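Side-chain contacts in uroporphyrinogen-III C-methyltransferase (Pseudomonas denitrificans, PDB 1S4D), which catalyses the two successive S-adenosyl-L-methionine-dependent methylations, at C-2 and C-7, that turn uroporphyrinogen III into precorrin-2 for cobalamin and siroheme synthesis: residues 10-13 with 14-18; 22-26 with 27-31; 56-59 with 60-64; 242-246 with 247-251. All blocks are in the same frame, centred on the assembly; numbering follows the deposited sequence.

Contact 1: residues 10-13 with 14-18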
loop_
_atom_site.group_PDB
_atom_site.type_symbol
_atom_site.label_atom_id
_atom_site.label_comp_id
_atom_site.label_asym_id
_atom_site.label_seq_id
_atom_site.Cartn_x
_atom_site.Cartn_y
_atom_site.Cartn_z
ATOM N N PRO B 10 -1.053 12.041 17.791
ATOM C CA PRO B 10 -2.403 12.510 18.126
ATOM C C PRO B 10 -3.105 11.494 18.999
ATOM O O PRO B 10 -2.981 10.299 18.785
ATOM C CB PRO B 10 -3.101 12.591 16.770
ATOM C CG PRO B 10 -2.036 12.477 15.758
ATOM C CD PRO B 10 -0.919 11.720 16.357
ATOM N N ALA B 11 -3.817 11.977 20.002
ATOM C CA ALA B 11 -4.662 11.130 20.834
ATOM C C ALA B 11 -5.832 10.601 20.018
ATOM O O ALA B 11 -6.330 11.296 19.153
ATOM C CB ALA B 11 -5.188 11.933 21.993
ATOM N N LEU B 12 -6.269 9.376 20.291
ATOM C CA LEU B 12 -7.584 8.942 19.826
ATOM C C LEU B 12 -8.648 9.464 20.802
ATOM O O LEU B 12 -8.825 8.954 21.898
ATOM C CB LEU B 12 -7.631 7.431 19.607
ATOM C CG LEU B 12 -8.953 6.663 19.552
ATOM C CD1 LEU B 12 -9.964 7.204 18.511
ATOM C CD2 LEU B 12 -8.644 5.168 19.363
ATOM N N GLU B 13 -9.326 10.518 20.367
ATOM C CA GLU B 13 -10.215 11.339 21.181
ATOM C C GLU B 13 -11.572 10.720 21.463
ATOM O O GLU B 13 -12.152 10.083 20.599
ATOM C CB GLU B 13 -10.464 12.648 20.440
ATOM C CG GLU B 13 -10.211 13.872 21.280
ATOM C CD GLU B 13 -8.864 14.456 20.986
ATOM O OE1 GLU B 13 -8.003 14.460 21.896
ATOM O OE2 GLU B 13 -8.674 14.893 19.831
ATOM N N LYS B 14 -12.099 10.959 22.659
ATOM C CA LYS B 14 -13.443 10.521 23.021
ATOM C C LYS B 14 -14.454 10.950 21.958
ATOM O O LYS B 14 -14.455 12.101 21.514
ATOM C CB LYS B 14 -13.843 11.068 24.391
ATOM C CG LYS B 14 -13.141 10.391 25.597
ATOM C CD LYS B 14 -13.856 10.741 26.899
ATOM C CE LYS B 14 -12.955 10.541 28.102
ATOM N NZ LYS B 14 -13.589 9.696 29.174
ATOM N N GLY B 15 -15.281 10.013 21.516
ATOM C CA GLY B 15 -16.329 10.338 20.571
ATOM C C GLY B 15 -15.881 10.458 19.130
ATOM O O GLY B 15 -16.585 11.057 18.307
ATOM N N SER B 16 -14.718 9.896 18.806
ATOM C CA SER B 16 -14.295 9.849 17.420
ATOM C C SER B 16 -13.937 8.435 16.986
ATOM O O SER B 16 -13.769 7.547 17.814
ATOM C CB SER B 16 -13.175 10.857 17.141
ATOM O OG SER B 16 -12.016 10.536 17.860
ATOM N N VAL B 17 -13.861 8.225 15.679
ATOM C CA VAL B 17 -13.508 6.921 15.144
ATOM C C VAL B 17 -12.236 7.001 14.279
ATOM O O VAL B 17 -12.132 7.846 13.370
ATOM C CB VAL B 17 -14.678 6.320 14.333
ATOM C CG1 VAL B 17 -14.311 4.944 13.811
ATOM C CG2 VAL B 17 -15.993 6.292 15.172
ATOM N N TRP B 18 -11.259 6.153 14.588
ATOM C CA TRP B 18 -10.154 5.940 13.673
ATOM C C TRP B 18 -10.395 4.662 12.842
ATOM O O TRP B 18 -10.680 3.580 13.395
ATOM C CB TRP B 18 -8.845 5.847 14.438
ATOM C CG TRP B 18 -8.419 7.117 15.097
ATOM C CD1 TRP B 18 -9.202 8.207 15.389
ATOM C CD2 TRP B 18 -7.099 7.457 15.522
ATOM N NE1 TRP B 18 -8.451 9.195 15.979
ATOM C CE2 TRP B 18 -7.156 8.764 16.077
ATOM C CE3 TRP B 18 -5.861 6.798 15.483
ATOM C CZ2 TRP B 18 -6.038 9.414 16.590
ATOM C CZ3 TRP B 18 -4.749 7.442 16.010
ATOM C CH2 TRP B 18 -4.853 8.740 16.559
HETATM O O HOH W 1 -9.396 11.396 17.267
#
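A type II beta turn from Glu13 to Ser16 swings the chain into strand 16-21, and the carbonyl oxygen of Glu13 is its focus. Glu13 O accepts the turn bond from Ser16 N at 3.1 Å and a second from Ser16 OG at 2.8 Å; both donors come from the same face of the carbonyl plane. Gly15, third in the turn, suits its positive phi (80°). Ser16 OG reaches Glu13 O because chi1 (64°) sets it between its own N and carbonyl carbon. A small hydroxyl fits here: Ser16 OG donates to the turn while accepting from a water O at 2.8 Å. That water also takes Glu13 N and, lying in the ring plane, Trp18 NE1 at 2.7 Å, thereby satisfying the indole nitrogen of a buried side chain. Leu12 lies over one ring face: its CD1 sits 3.6 Å from the centroid of the five-membered ring as a CH-pi contact, and CB stands above the middle of the indole. Pro10 O meets the ring edge at CH2 (3.3 Å). Arg124 adds a cation-pi contact to Trp18. The arrangement is that of a tight turn feeding a strand into the parallel sheet of an alpha/beta domain.

Contact 2: residues 22-26 with 27-31. With SAH (S-adenosyl-L-homocysteine), chain Q.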
loop_
_atom_site.group_PDB
_atom_site.type_symbol
_atom_site.label_atom_id
_atom_site.label_comp_id
_atom_site.label_asym_id
_atom_site.label_seq_id
_atom_site.Cartn_x
_atom_site.Cartn_y
_atom_site.Cartn_z
ATOM N N ALA B 22 -4.593 -2.724 9.910
ATOM C CA ALA B 22 -3.776 -3.648 10.707
ATOM C C ALA B 22 -2.629 -4.220 9.889
ATOM O O ALA B 22 -1.791 -4.941 10.404
ATOM C CB ALA B 22 -4.645 -4.794 11.254
ATOM N N GLY B 23 -2.597 -3.922 8.594
ATOM C CA GLY B 23 -1.697 -4.627 7.691
ATOM C C GLY B 23 -2.198 -6.052 7.468
ATOM O O GLY B 23 -3.280 -6.426 7.957
ATOM N N PRO B 24 -1.396 -6.840 6.741
ATOM C CA PRO B 24 -1.736 -8.219 6.343
ATOM C C PRO B 24 -1.634 -9.306 7.390
ATOM O O PRO B 24 -2.157 -10.388 7.140
ATOM C CB PRO B 24 -0.717 -8.525 5.245
ATOM C CG PRO B 24 0.450 -7.658 5.583
ATOM C CD PRO B 24 -0.096 -6.404 6.196
ATOM N N GLY B 25 -0.947 -9.073 8.503
ATOM C CA GLY B 25 -0.838 -10.091 9.529
ATOM C C GLY B 25 0.229 -9.782 10.540
ATOM O O GLY B 25 -0.058 -9.486 11.681
ATOM N N ASP B 26 1.478 -9.867 10.115
ATOM C CA ASP B 26 2.616 -9.582 10.970
ATOM C C ASP B 26 2.420 -8.324 11.849
ATOM O O ASP B 26 2.347 -7.219 11.342
ATOM C CB ASP B 26 3.845 -9.458 10.064
ATOM C CG ASP B 26 5.127 -9.239 10.824
ATOM O OD1 ASP B 26 5.080 -9.099 12.062
ATOM O OD2 ASP B 26 6.238 -9.190 10.253
ATOM N N PRO B 27 2.407 -8.474 13.168
ATOM C CA PRO B 27 2.247 -7.302 14.056
ATOM C C PRO B 27 3.356 -6.258 13.882
ATOM O O PRO B 27 3.097 -5.108 14.190
ATOM C CB PRO B 27 2.315 -7.886 15.470
ATOM C CG PRO B 27 2.150 -9.332 15.297
ATOM C CD PRO B 27 2.625 -9.720 13.925
ATOM N N GLY B 28 4.541 -6.632 13.396
ATOM C CA GLY B 28 5.595 -5.661 13.127
ATOM C C GLY B 28 5.271 -4.611 12.068
ATOM O O GLY B 28 5.972 -3.600 11.978
ATOM N N LEU B 29 4.217 -4.856 11.278
ATOM C CA LEU B 29 3.827 -4.035 10.127
ATOM C C LEU B 29 2.763 -3.027 10.517
ATOM O O LEU B 29 2.351 -2.210 9.699
ATOM C CB LEU B 29 3.253 -4.919 9.019
ATOM C CG LEU B 29 4.104 -5.483 7.875
ATOM C CD1 LEU B 29 5.592 -5.325 8.098
ATOM C CD2 LEU B 29 3.768 -6.920 7.614
ATOM N N LEU B 30 2.283 -3.102 11.756
ATOM C CA LEU B 30 1.513 -2.006 12.321
ATOM C C LEU B 30 2.334 -0.721 12.195
ATOM O O LEU B 30 3.568 -0.766 12.299
ATOM C CB LEU B 30 1.269 -2.287 13.796
ATOM C CG LEU B 30 -0.021 -2.919 14.313
ATOM C CD1 LEU B 30 -0.911 -3.464 13.200
ATOM C CD2 LEU B 30 0.289 -3.974 15.354
ATOM N N THR B 31 1.682 0.412 11.956
ATOM C CA THR B 31 2.361 1.712 12.002
ATOM C C THR B 31 2.367 2.220 13.427
ATOM O O THR B 31 1.533 1.799 14.215
ATOM C CB THR B 31 1.612 2.762 11.174
ATOM O OG1 THR B 31 0.263 2.902 11.673
ATOM C CG2 THR B 31 1.470 2.338 9.691
HETATM N N SAH Q . -7.906 -3.677 2.732
HETATM C CA SAH Q . -7.278 -4.976 2.574
HETATM C CB SAH Q . -8.098 -5.838 1.630
HETATM C CG SAH Q . -9.268 -6.539 2.294
HETATM S SD SAH Q . -10.478 -7.286 1.171
HETATM C C SAH Q . -5.816 -4.836 2.132
HETATM O O SAH Q . -5.302 -3.739 1.921
HETATM O OXT SAH Q . -5.068 -5.798 1.979
HETATM C "C5'" SAH Q . -9.833 -8.949 1.551
HETATM C "C4'" SAH Q . -8.815 -9.554 0.576
HETATM O "O4'" SAH Q . -7.507 -9.081 0.822
HETATM C "C3'" SAH Q . -8.631 -11.067 0.643
HETATM O "O3'" SAH Q . -9.653 -11.827 0.058
HETATM C "C2'" SAH Q . -7.275 -11.282 -0.008
HETATM O "O2'" SAH Q . -7.298 -11.225 -1.419
HETATM C "C1'" SAH Q . -6.533 -10.057 0.497
HETATM N N9 SAH Q . -5.700 -10.316 1.694
HETATM C C8 SAH Q . -5.873 -9.709 2.894
HETATM N N7 SAH Q . -4.948 -10.157 3.745
HETATM C C5 SAH Q . -4.174 -11.054 3.126
HETATM C C6 SAH Q . -3.076 -11.803 3.554
HETATM N N6 SAH Q . -2.614 -11.687 4.786
HETATM N N1 SAH Q . -2.462 -12.668 2.670
HETATM C C2 SAH Q . -2.935 -12.763 1.378
HETATM N N3 SAH Q . -4.023 -12.017 0.958
HETATM C C4 SAH Q . -4.635 -11.168 1.818
#
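Between strand 16-21 and helix 32-40 the chain loops back on itself, bringing the CA atoms of Ala22 and Leu30 to 5.8 Å, and residues 27-29 form a short 3-10 segment. Its turn is closed by Leu29 N, which donates to Asp26 O at 3.0 Å from above the carbonyl plane. The Asp26 side chain reinforces it. With CG anti to the backbone N (chi1 -177°), OD1 comes to Gly28 N at 2.9 Å, met from above the carboxylate plane. This bond to the second residue onward makes an Asx turn, for which an aspartate has the right length; OD2 bonds Tyr138 OH. Replacing Asp26 with alanine removes both acceptors and is likely to leave Gly28 N and the Tyr138 hydroxyl without mates. Pro27, with its fixed phi, suits the first 3-10 position. Leu29 fills the inside of the loop, where CD2 lies 3.5 Å from Asp26 CB and 4.0 Å from Pro24 CG, leucine and proline crossing at about a right angle. Leu30 CD1 rests against Ala22 O. His33 of the second subunit packs on Asp26 and Leu29. On the ligand side, Pro24 O receives a weak hydrogen bond of 2.7 Å from N6 of S-adenosyl-L-homocysteine.

Contact 3: residues 56-59 with 60-64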
loop_
_atom_site.group_PDB
_atom_site.type_symbol
_atom_site.label_atom_id
_atom_site.label_comp_id
_atom_site.label_asym_id
_atom_site.label_seq_id
_atom_site.Cartn_x
_atom_site.Cartn_y
_atom_site.Cartn_z
ATOM N N LYS B 56 -3.437 -7.760 21.255
ATOM C CA LYS B 56 -2.720 -7.815 22.531
ATOM C C LYS B 56 -2.185 -6.456 22.993
ATOM O O LYS B 56 -1.794 -6.310 24.148
ATOM C CB LYS B 56 -1.564 -8.830 22.445
ATOM C CG LYS B 56 -1.626 -9.999 23.447
ATOM C CD LYS B 56 -0.803 -9.710 24.716
ATOM C CE LYS B 56 0.292 -10.760 24.953
ATOM N NZ LYS B 56 0.191 -11.359 26.315
ATOM N N LEU B 57 -2.171 -5.469 22.104
ATOM C CA LEU B 57 -1.684 -4.134 22.438
ATOM C C LEU B 57 -2.753 -3.285 23.133
ATOM O O LEU B 57 -2.434 -2.281 23.816
ATOM C CB LEU B 57 -1.173 -3.412 21.190
ATOM C CG LEU B 57 0.219 -3.746 20.645
ATOM C CD1 LEU B 57 0.436 -3.061 19.324
ATOM C CD2 LEU B 57 1.314 -3.334 21.606
ATOM N N ALA B 58 -4.017 -3.685 22.954
ATOM C CA ALA B 58 -5.153 -3.020 23.592
ATOM C C ALA B 58 -4.916 -2.932 25.083
ATOM O O ALA B 58 -4.349 -3.851 25.668
ATOM C CB ALA B 58 -6.424 -3.780 23.315
ATOM N N ARG B 59 -5.319 -1.820 25.692
ATOM C CA ARG B 59 -5.257 -1.696 27.147
ATOM C C ARG B 59 -6.216 -2.722 27.759
ATOM O O ARG B 59 -7.153 -3.168 27.086
ATOM C CB ARG B 59 -5.561 -0.259 27.618
ATOM C CG ARG B 59 -6.871 0.346 27.120
ATOM C CD ARG B 59 -7.602 1.231 28.136
ATOM N NE ARG B 59 -8.124 2.457 27.522
ATOM C CZ ARG B 59 -7.718 3.695 27.822
ATOM N NH1 ARG B 59 -6.778 3.890 28.753
ATOM N NH2 ARG B 59 -8.254 4.742 27.191
ATOM N N PRO B 60 -5.981 -3.135 29.004
ATOM C CA PRO B 60 -6.883 -4.107 29.641
ATOM C C PRO B 60 -8.220 -3.426 29.939
ATOM O O PRO B 60 -8.254 -2.243 30.352
ATOM C CB PRO B 60 -6.152 -4.502 30.941
ATOM C CG PRO B 60 -4.765 -3.924 30.822
ATOM C CD PRO B 60 -4.887 -2.728 29.911
ATOM N N GLY B 61 -9.305 -4.161 29.698
ATOM C CA GLY B 61 -10.636 -3.599 29.826
ATOM C C GLY B 61 -11.111 -2.802 28.616
ATOM O O GLY B 61 -12.177 -2.185 28.682
ATOM N N ALA B 62 -10.326 -2.790 27.533
ATOM C CA ALA B 62 -10.840 -2.374 26.231
ATOM C C ALA B 62 -11.751 -3.491 25.757
ATOM O O ALA B 62 -11.489 -4.648 26.049
ATOM C CB ALA B 62 -9.703 -2.181 25.235
ATOM N N VAL B 63 -12.822 -3.179 25.039
ATOM C CA VAL B 63 -13.583 -4.281 24.474
ATOM C C VAL B 63 -13.232 -4.560 23.008
ATOM O O VAL B 63 -12.935 -3.636 22.234
ATOM C CB VAL B 63 -15.129 -4.286 24.842
ATOM C CG1 VAL B 63 -15.554 -2.990 25.436
ATOM C CG2 VAL B 63 -16.016 -4.743 23.667
ATOM N N LEU B 64 -13.214 -5.848 22.674
ATOM C CA LEU B 64 -12.851 -6.309 21.348
ATOM C C LEU B 64 -14.097 -6.865 20.703
ATOM O O LEU B 64 -14.680 -7.797 21.218
ATOM C CB LEU B 64 -11.758 -7.382 21.425
ATOM C CG LEU B 64 -10.581 -7.215 22.412
ATOM C CD1 LEU B 64 -9.605 -8.400 22.289
ATOM C CD2 LEU B 64 -9.842 -5.866 22.270
#
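Ala62 N donates to Arg59 O at 3.2 Å, with an N-H...O angle of 157°, and this bond closes a type II beta turn from Arg59 to Ala62. The turn delivers the chain into strand 63-66, which lies at one margin of the parallel five-stranded sheet within this chain. The donor stands well above the carbonyl plane and so does not lie along a lone pair. The two middle residues suit the turn type: Pro60 has a phi already fixed near the value wanted second in the turn, while Gly61 takes the positive phi of 82° that comes third, where a side chain would press on the preceding carbonyl oxygen. Arg59 starts out alongside the proline, its CB 3.4 Å from Pro60 CD. Beyond that the chain bends at chi2 and chi3 and carries the guanidinium away from the turn, toward a long, weak ion pair with Asp42; such a long polar arm suits an exposed corner. Inside the bend two alanines face each other. Ala58 CB and Ala62 CB meet at 4.1 Å, with methyl against methyl, and Ala62 CB also sits close to the turn carbonyl, 3.3 Å from Arg59 O. A single methyl suits each place because the two CB atoms already touch. Ala58 and Leu64 also both pack on Ile44 of the neighbouring strand 43-46. Leu64 sends its CG to the side of its own N (chi1 -42°), which turns one methyl back toward the turn, bringing CD2 to 4.1 Å from Ala58 CB.

Contact 4: residues 242-246 with 247-251; sequences IVVVG and EVVRL. With SAH (S-adenosyl-L-homocysteine), chain Q.
Gly246, whose O is bonded by Val249 N, takes a positive phi (120°) with an extended psi, a shape in which any CB would run into Glu247 N and the preceding carbonyl; glycine is therefore apt at this joint between strand 241-245 and the 3-10 segment 247-249. The Val249 N to Gly246 O bond is 2.9 Å long and close to straight (160°). Valines fill the bend it closes. Val244 CG1 meets Val249 CG2 at 3.6 Å, the two side chains sliding past each other in opposite directions, while the other branch, CG2, lies 4.1 Å from Val248 CG2 in an oblique crossing. The branch at its CB parts the methyls, and chi1 (57°) aims CG1 at Val249 and CG2 at Val248; beta-branched residues suit the strand as well. On the outer side, Glu247 OE2 takes Arg250 NE at 2.7 Å on its syn side and in the guanidinium plane, a salt bridge three residues along the turn. At the other end of the strand, Ile242 belongs to the ligand pocket: CG1 lies 3.5 Å from N3 of S-adenosyl-L-homocysteine, and CD1 lies 4.2 Å from its C1'. Trimming this isoleucine to a glycine would probably leave the adenine and ribose without this apolar support. The chemistry thus divides: apolar groups line the buried inside and the ligand end, while the charged pair faces outward, where solvent would probably weaken its hold.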
loop_
_atom_site.group_PDB
_atom_site.type_symbol
_atom_site.label_atom_id
_atom_site.label_comp_id
_atom_site.label_asym_id
_atom_site.label_seq_id
_atom_site.Cartn_x
_atom_site.Cartn_y
_atom_site.Cartn_z
ATOM N N ILE B 242 -3.399 -13.368 -2.305
ATOM C CA ILE B 242 -3.250 -12.384 -3.351
ATOM C C ILE B 242 -2.752 -13.157 -4.573
ATOM O O ILE B 242 -1.832 -13.971 -4.455
ATOM C CB ILE B 242 -2.246 -11.293 -2.911
ATOM C CG1 ILE B 242 -2.894 -10.333 -1.913
ATOM C CG2 ILE B 242 -1.624 -10.579 -4.136
ATOM C CD1 ILE B 242 -3.763 -9.267 -2.553
ATOM N N VAL B 243 -3.364 -12.924 -5.731
ATOM C CA VAL B 243 -2.902 -13.526 -6.970
ATOM C C VAL B 243 -2.206 -12.496 -7.853
ATOM O O VAL B 243 -2.828 -11.495 -8.268
ATOM C CB VAL B 243 -4.040 -14.097 -7.781
ATOM C CG1 VAL B 243 -3.472 -14.965 -8.902
ATOM C CG2 VAL B 243 -5.008 -14.881 -6.893
ATOM N N VAL B 244 -0.925 -12.741 -8.130
ATOM C CA VAL B 244 -0.088 -11.826 -8.913
ATOM C C VAL B 244 0.260 -12.461 -10.239
ATOM O O VAL B 244 0.685 -13.616 -10.295
ATOM C CB VAL B 244 1.228 -11.416 -8.135
ATOM C CG1 VAL B 244 2.045 -12.649 -7.728
ATOM C CG2 VAL B 244 2.089 -10.430 -8.933
ATOM N N VAL B 245 0.094 -11.694 -11.300
ATOM C CA VAL B 245 0.352 -12.156 -12.650
ATOM C C VAL B 245 1.530 -11.358 -13.220
ATOM O O VAL B 245 1.603 -10.105 -13.068
ATOM C CB VAL B 245 -0.910 -11.966 -13.515
ATOM C CG1 VAL B 245 -0.687 -12.454 -14.928
ATOM C CG2 VAL B 245 -2.113 -12.695 -12.877
ATOM N N GLY B 246 2.475 -12.073 -13.837
ATOM C CA GLY B 246 3.564 -11.435 -14.557
ATOM C C GLY B 246 4.984 -11.702 -14.112
ATOM O O GLY B 246 5.255 -12.409 -13.140
ATOM N N GLU B 247 5.921 -11.101 -14.821
ATOM C CA GLU B 247 7.311 -11.551 -14.767
ATOM C C GLU B 247 7.945 -11.378 -13.404
ATOM O O GLU B 247 8.870 -12.121 -13.066
ATOM C CB GLU B 247 8.149 -10.897 -15.882
ATOM C CG GLU B 247 7.772 -11.358 -17.291
ATOM C CD GLU B 247 7.929 -12.861 -17.502
ATOM O OE1 GLU B 247 7.014 -13.458 -18.110
ATOM O OE2 GLU B 247 8.969 -13.443 -17.081
ATOM N N VAL B 248 7.449 -10.417 -12.623
ATOM C CA VAL B 248 7.916 -10.253 -11.246
ATOM C C VAL B 248 7.815 -11.539 -10.424
ATOM O O VAL B 248 8.575 -11.716 -9.469
ATOM C CB VAL B 248 7.189 -9.129 -10.463
ATOM C CG1 VAL B 248 7.642 -7.737 -10.934
ATOM C CG2 VAL B 248 5.660 -9.293 -10.509
ATOM N N VAL B 249 6.885 -12.428 -10.783
ATOM C CA VAL B 249 6.766 -13.716 -10.101
ATOM C C VAL B 249 8.072 -14.514 -10.196
ATOM O O VAL B 249 8.395 -15.294 -9.306
ATOM C CB VAL B 249 5.584 -14.555 -10.659
ATOM C CG1 VAL B 249 5.612 -16.006 -10.156
ATOM C CG2 VAL B 249 4.261 -13.897 -10.329
ATOM N N ARG B 250 8.833 -14.299 -11.256
ATOM C CA ARG B 250 10.090 -15.019 -11.446
ATOM C C ARG B 250 11.152 -14.611 -10.447
ATOM O O ARG B 250 12.075 -15.366 -10.206
ATOM C CB ARG B 250 10.640 -14.798 -12.851
ATOM C CG ARG B 250 9.844 -15.469 -13.943
ATOM C CD ARG B 250 10.633 -15.663 -15.221
ATOM N NE ARG B 250 9.735 -15.911 -16.337
ATOM C CZ ARG B 250 9.295 -17.108 -16.695
ATOM N NH1 ARG B 250 8.464 -17.224 -17.721
ATOM N NH2 ARG B 250 9.682 -18.184 -16.037
ATOM N N LEU B 251 11.021 -13.421 -9.866
ATOM C CA LEU B 251 12.002 -12.937 -8.906
ATOM C C LEU B 251 11.881 -13.577 -7.523
ATOM O O LEU B 251 12.771 -13.395 -6.686
ATOM C CB LEU B 251 11.919 -11.425 -8.755
ATOM C CG LEU B 251 12.434 -10.522 -9.871
ATOM C CD1 LEU B 251 11.866 -9.133 -9.616
ATOM C CD2 LEU B 251 13.960 -10.498 -9.962
HETATM N N SAH Q . -7.906 -3.677 2.732
HETATM C CA SAH Q . -7.278 -4.976 2.574
HETATM C CB SAH Q . -8.098 -5.838 1.630
HETATM C CG SAH Q . -9.268 -6.539 2.294
HETATM S SD SAH Q . -10.478 -7.286 1.171
HETATM C C SAH Q . -5.816 -4.836 2.132
HETATM O O SAH Q . -5.302 -3.739 1.921
HETATM O OXT SAH Q . -5.068 -5.798 1.979
HETATM C "C5'" SAH Q . -9.833 -8.949 1.551
HETATM C "C4'" SAH Q . -8.815 -9.554 0.576
HETATM O "O4'" SAH Q . -7.507 -9.081 0.822
HETATM C "C3'" SAH Q . -8.631 -11.067 0.643
HETATM O "O3'" SAH Q . -9.653 -11.827 0.058
HETATM C "C2'" SAH Q . -7.275 -11.282 -0.008
HETATM O "O2'" SAH Q . -7.298 -11.225 -1.419
HETATM C "C1'" SAH Q . -6.533 -10.057 0.497
HETATM N N9 SAH Q . -5.700 -10.316 1.694
HETATM C C8 SAH Q . -5.873 -9.709 2.894
HETATM N N7 SAH Q . -4.948 -10.157 3.745
HETATM C C5 SAH Q . -4.174 -11.054 3.126
HETATM C C6 SAH Q . -3.076 -11.803 3.554
HETATM N N6 SAH Q . -2.614 -11.687 4.786
HETATM N N1 SAH Q . -2.462 -12.668 2.670
HETATM C C2 SAH Q . -2.935 -12.763 1.378
HETATM N N3 SAH Q . -4.023 -12.017 0.958
HETATM C C4 SAH Q . -4.635 -11.168 1.818
#

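How the contacts relate
Contacts 1 and 2 sit near opposite ends of strand 16-21, with centres 21 Å apart; contact 1 leads into the strand and contact 2 follows it. Contact 3 introduces an outermost strand, 63-66, of the same parallel sheet, its centre 15 Å from that of contact 1, and it touches contact 2 directly where Leu57 CD1 packs on Leu30 CD2 at 4.1 Å. Contact 4 belongs to the other, mixed sheet. Its centre lies 22 Å from that of contact 2, and their nearest atoms stay about 8 Å apart without touching, yet both reach S-adenosyl-L-homocysteine, so the two sheets share one ligand. Contacts 1 and 3 lie away from that site.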